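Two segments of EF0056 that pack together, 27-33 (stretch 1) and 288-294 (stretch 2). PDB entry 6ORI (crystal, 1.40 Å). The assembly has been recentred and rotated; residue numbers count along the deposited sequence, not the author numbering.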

ATOM      1  N   LYS A  27      -0.561  -4.979 -20.526  1.00 10.52           N
ATOM      2  CA  LYS A  27      -0.186  -3.645 -20.928  1.00  8.77           C
ATOM      3  C   LYS A  27      -0.701  -2.670 -19.876  1.00  8.65           C
ATOM      4  O   LYS A  27      -1.641  -2.972 -19.125  1.00  8.91           O
ATOM      5  CB  LYS A  27      -0.759  -3.304 -22.306  1.00 11.39           C
ATOM      6  CG  LYS A  27      -2.270  -3.150 -22.336  1.00 13.35           C
ATOM      7  CD  LYS A  27      -2.755  -2.739 -23.723  1.00 22.36           C
ATOM      8  CE  LYS A  27      -2.363  -1.305 -24.042  1.00 40.06           C
ATOM      9  NZ  LYS A  27      -3.533  -0.499 -24.505  1.00 46.32           N
ATOM     10  N   ASN A  28      -0.109  -1.492 -19.827  1.00  7.75           N
ATOM     11  CA  ASN A  28      -0.547  -0.481 -18.891  1.00  8.35           C
ATOM     12  C   ASN A  28      -1.885   0.070 -19.328  1.00  9.24           C
ATOM     13  O   ASN A  28      -2.070   0.492 -20.472  1.00 12.09           O
ATOM     14  CB  ASN A  28       0.521   0.596 -18.755  1.00  9.27           C
ATOM     15  CG  ASN A  28       1.830   0.023 -18.222  1.00 10.54           C
ATOM     16  OD1 ASN A  28       2.481  -0.773 -18.895  1.00 12.02           O
ATOM     17  ND2 ASN A  28       2.194   0.392 -17.009  1.00  8.16           N
ATOM     18  N   TYR A  29      -2.844  -0.012 -18.421  1.00  6.44           N
ATOM     19  CA  TYR A  29      -4.212   0.410 -18.685  1.00  7.66           C
ATOM     20  C   TYR A  29      -4.476   1.765 -18.014  1.00  6.03           C
ATOM     21  O   TYR A  29      -3.553   2.469 -17.667  1.00  7.87           O
ATOM     22  CB  TYR A  29      -5.201  -0.687 -18.238  1.00  7.73           C
ATOM     23  CG  TYR A  29      -5.277  -1.873 -19.180  1.00  7.90           C
ATOM     24  CD1 TYR A  29      -5.714  -1.708 -20.494  1.00  9.72           C
ATOM     25  CD2 TYR A  29      -4.943  -3.152 -18.765  1.00  8.38           C
ATOM     26  CE1 TYR A  29      -5.829  -2.816 -21.362  1.00  9.49           C
ATOM     27  CE2 TYR A  29      -5.048  -4.241 -19.619  1.00 10.28           C
ATOM     28  CZ  TYR A  29      -5.462  -4.062 -20.918  1.00 10.69           C
ATOM     29  OH  TYR A  29      -5.562  -5.148 -21.769  1.00 11.91           O
ATOM     30  N   ASN A  30      -5.740   2.112 -17.815  1.00  6.54           N
ATOM     31  CA  ASN A  30      -6.110   3.433 -17.344  1.00  7.93           C
ATOM     32  C   ASN A  30      -6.740   3.414 -15.954  1.00  8.77           C
ATOM     33  O   ASN A  30      -7.370   4.376 -15.539  1.00  7.86           O
ATOM     34  CB  ASN A  30      -7.095   4.072 -18.323  1.00 13.52           C
ATOM     35  CG  ASN A  30      -6.639   3.972 -19.766  1.00 13.63           C
ATOM     36  OD1 ASN A  30      -5.474   4.235 -20.086  1.00 13.78           O
ATOM     37  ND2 ASN A  30      -7.557   3.578 -20.647  1.00 20.45           N
ATOM     38  N   PHE A  31      -6.579   2.313 -15.247  1.00  6.43           N
ATOM     39  CA  PHE A  31      -6.905   2.271 -13.815  1.00  5.66           C
ATOM     40  C   PHE A  31      -5.792   2.978 -13.079  1.00  7.06           C
ATOM     41  O   PHE A  31      -4.642   2.934 -13.528  1.00  7.18           O
ATOM     42  CB  PHE A  31      -7.033   0.831 -13.336  1.00  4.83           C
ATOM     43  CG  PHE A  31      -8.114   0.072 -14.048  1.00  5.57           C
ATOM     44  CD1 PHE A  31      -7.855  -0.602 -15.229  1.00  7.37           C
ATOM     45  CD2 PHE A  31      -9.398   0.038 -13.548  1.00  5.25           C
ATOM     46  CE1 PHE A  31      -8.855  -1.283 -15.887  1.00  8.21           C
ATOM     47  CE2 PHE A  31     -10.392  -0.630 -14.202  1.00  6.05           C
ATOM     48  CZ  PHE A  31     -10.125  -1.280 -15.377  1.00  5.92           C
ATOM     49  N   SER A  32      -6.076   3.621 -11.952  1.00  5.66           N
ATOM     50  CA  SER A  32      -5.019   4.278 -11.201  1.00  5.49           C
ATOM     51  C   SER A  32      -4.984   3.952  -9.724  1.00  4.18           C
ATOM     52  O   SER A  32      -3.989   4.241  -9.094  1.00  6.19           O
ATOM     53  CB  SER A  32      -5.030   5.795 -11.402  1.00  5.90           C
ATOM     54  OG  SER A  32      -6.266   6.343 -11.014  1.00  9.31           O
ATOM     55  N   ASP A  33      -6.007   3.330  -9.156  1.00  4.10           N
ATOM     56  CA  ASP A  33      -5.940   3.019  -7.731  1.00  4.50           C
ATOM     57  C   ASP A  33      -6.828   1.848  -7.381  1.00  4.44           C
ATOM     58  O   ASP A  33      -7.909   1.670  -7.938  1.00  5.63           O
ATOM     59  CB  ASP A  33      -6.350   4.240  -6.910  1.00  5.31           C
ATOM     60  CG  ASP A  33      -5.723   4.283  -5.526  1.00  7.67           C
ATOM     61  OD1 ASP A  33      -4.861   3.442  -5.170  1.00  6.60           O
ATOM     62  OD2 ASP A  33      -6.039   5.258  -4.797  1.00  9.14           O
TER
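Stretch 2 288-294: DKVAYNV

How does stretch 2 run across stretch 1? It forms no regular helix or strand here, and it meets a partner that is loop until a strand begins at Phe31. The backbones come close at Tyr29 and Ala291, whose CA atoms lie 4.7 Å apart, and at Asn30 and Val290, with CA atoms 5.1 Å apart; as one chain advances by a residue, the other steps back, so the local register is antiparallel. Ala291 takes positive phi and psi (59/61), whereas Val290 before it is extended.

What does Tyr292, the residue with the most covered surface, rest against? Its ring lies beside the start of the strand. Ser32 CA sits 4.0 Å from the centroid of the Tyr292 ring, over the face, in a CH-pi contact, and Ser32 O approaches Tyr292 CZ at 3.7 Å over a face as well. Closer to the backbone, Tyr292 CB packs 3.2 Å from Phe31 O. The main chain is also held: Tyr292 N donates to Tyr29 O at 2.9 Å, though the 135° angle is well short of linear.

Why does Asn28 cover so much? Its CA-to-CB bond points toward stretch 2, and its amide reaches the backbone there: Asn28 ND2 donates to Tyr292 O at 2.9 Å, nearly straight at 170°. A water joins the same carbonyl, donating to Tyr292 O at 2.9 Å while accepting from Tyr29 N at 3.2 Å.

What holds the turn at Ala291? The side chain of Asn30 starts sideways, but its end comes nearer, and Asn30 OD1 accepts from Ala291 N at 3.0 Å. Asn28 and Asn30 thus use their side-chain amides to bind successive parts of the opposing main chain, one as donor and the other as acceptor.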

ATOM      1  N   ASP A 288      -0.323   8.612 -14.334  1.00 17.63           N
ATOM      2  CA  ASP A 288      -0.734   9.045 -15.664  1.00 19.65           C
ATOM      3  C   ASP A 288      -2.243   8.899 -15.848  1.00 18.66           C
ATOM      4  O   ASP A 288      -2.838   7.946 -15.352  1.00 15.10           O
ATOM      5  CB  ASP A 288      -0.028   8.214 -16.743  1.00 18.33           C
ATOM      6  CG  ASP A 288       1.442   7.991 -16.446  1.00 25.75           C
ATOM      7  OD1 ASP A 288       1.744   7.138 -15.586  1.00 18.38           O
ATOM      8  OD2 ASP A 288       2.292   8.658 -17.073  1.00 34.43           O
ATOM      9  N   LYS A 289      -2.851   9.837 -16.573  1.00 19.12           N
ATOM     10  CA  LYS A 289      -4.267   9.726 -16.925  1.00 30.00           C
ATOM     11  C   LYS A 289      -4.475   8.494 -17.798  1.00 20.95           C
ATOM     12  O   LYS A 289      -5.348   7.667 -17.530  1.00 19.33           O
ATOM     13  CB  LYS A 289      -4.743  10.979 -17.667  1.00 29.16           C
ATOM     14  N   VAL A 290      -3.663   8.378 -18.846  1.00 19.53           N
ATOM     15  CA  VAL A 290      -3.696   7.220 -19.741  1.00 19.74           C
ATOM     16  C   VAL A 290      -2.440   6.381 -19.535  1.00 19.98           C
ATOM     17  O   VAL A 290      -1.345   6.922 -19.411  1.00 20.32           O
ATOM     18  CB  VAL A 290      -3.734   7.668 -21.216  1.00 20.37           C
ATOM     19  CG1 VAL A 290      -3.784   6.465 -22.154  1.00 29.28           C
ATOM     20  CG2 VAL A 290      -4.925   8.585 -21.457  1.00 25.18           C
ATOM     21  N   ALA A 291      -2.604   5.063 -19.508  1.00 16.25           N
ATOM     22  CA  ALA A 291      -1.480   4.148 -19.402  1.00 13.32           C
ATOM     23  C   ALA A 291      -0.704   4.430 -18.119  1.00 14.85           C
ATOM     24  O   ALA A 291       0.479   4.780 -18.136  1.00 19.72           O
ATOM     25  CB  ALA A 291      -0.592   4.218 -20.616  1.00 18.00           C
ATOM     26  N   TYR A 292      -1.404   4.279 -17.007  1.00  7.44           N
ATOM     27  CA  TYR A 292      -0.811   4.357 -15.680  1.00  8.21           C
ATOM     28  C   TYR A 292       0.448   3.513 -15.583  1.00  6.84           C
ATOM     29  O   TYR A 292       0.418   2.306 -15.805  1.00  7.20           O
ATOM     30  CB  TYR A 292      -1.844   3.877 -14.655  1.00  7.25           C
ATOM     31  CG  TYR A 292      -1.426   4.050 -13.222  1.00  7.52           C
ATOM     32  CD1 TYR A 292      -1.553   5.278 -12.580  1.00 10.05           C
ATOM     33  CD2 TYR A 292      -0.891   2.987 -12.503  1.00  6.95           C
ATOM     34  CE1 TYR A 292      -1.159   5.435 -11.255  1.00  8.71           C
ATOM     35  CE2 TYR A 292      -0.485   3.145 -11.193  1.00  9.82           C
ATOM     36  CZ  TYR A 292      -0.633   4.368 -10.577  1.00  9.85           C
ATOM     37  OH  TYR A 292      -0.230   4.521  -9.254  1.00 12.97           O
ATOM     38  N   ASN A 293       1.554   4.159 -15.211  1.00  6.80           N
ATOM     39  CA  ASN A 293       2.865   3.522 -15.181  1.00  7.61           C
ATOM     40  C   ASN A 293       3.688   4.211 -14.115  1.00  7.33           C
ATOM     41  O   ASN A 293       3.982   5.440 -14.211  1.00  8.79           O
ATOM     42  CB  ASN A 293       3.567   3.630 -16.538  1.00  9.19           C
ATOM     43  CG  ASN A 293       4.953   2.963 -16.553  1.00  9.34           C
ATOM     44  OD1 ASN A 293       5.776   3.211 -15.686  1.00 12.62           O
ATOM     45  ND2 ASN A 293       5.212   2.152 -17.567  1.00 12.36           N
ATOM     46  N   VAL A 294       4.061   3.437 -13.104  1.00  6.14           N
ATOM     47  CA  VAL A 294       4.888   3.939 -12.026  1.00  8.12           C
ATOM     48  C   VAL A 294       6.154   3.082 -11.917  1.00  8.01           C
ATOM     49  O   VAL A 294       6.714   2.905 -10.838  1.00 11.06           O
ATOM     50  CB  VAL A 294       4.097   4.007 -10.683  1.00  8.91           C
ATOM     51  CG1 VAL A 294       2.971   5.032 -10.790  1.00 11.00           C
ATOM     52  CG2 VAL A 294       3.552   2.660 -10.294  1.00 10.75           C
TER
HETATM   53  O   HOH W   1      -1.366   0.082 -15.549  1.00  6.43           O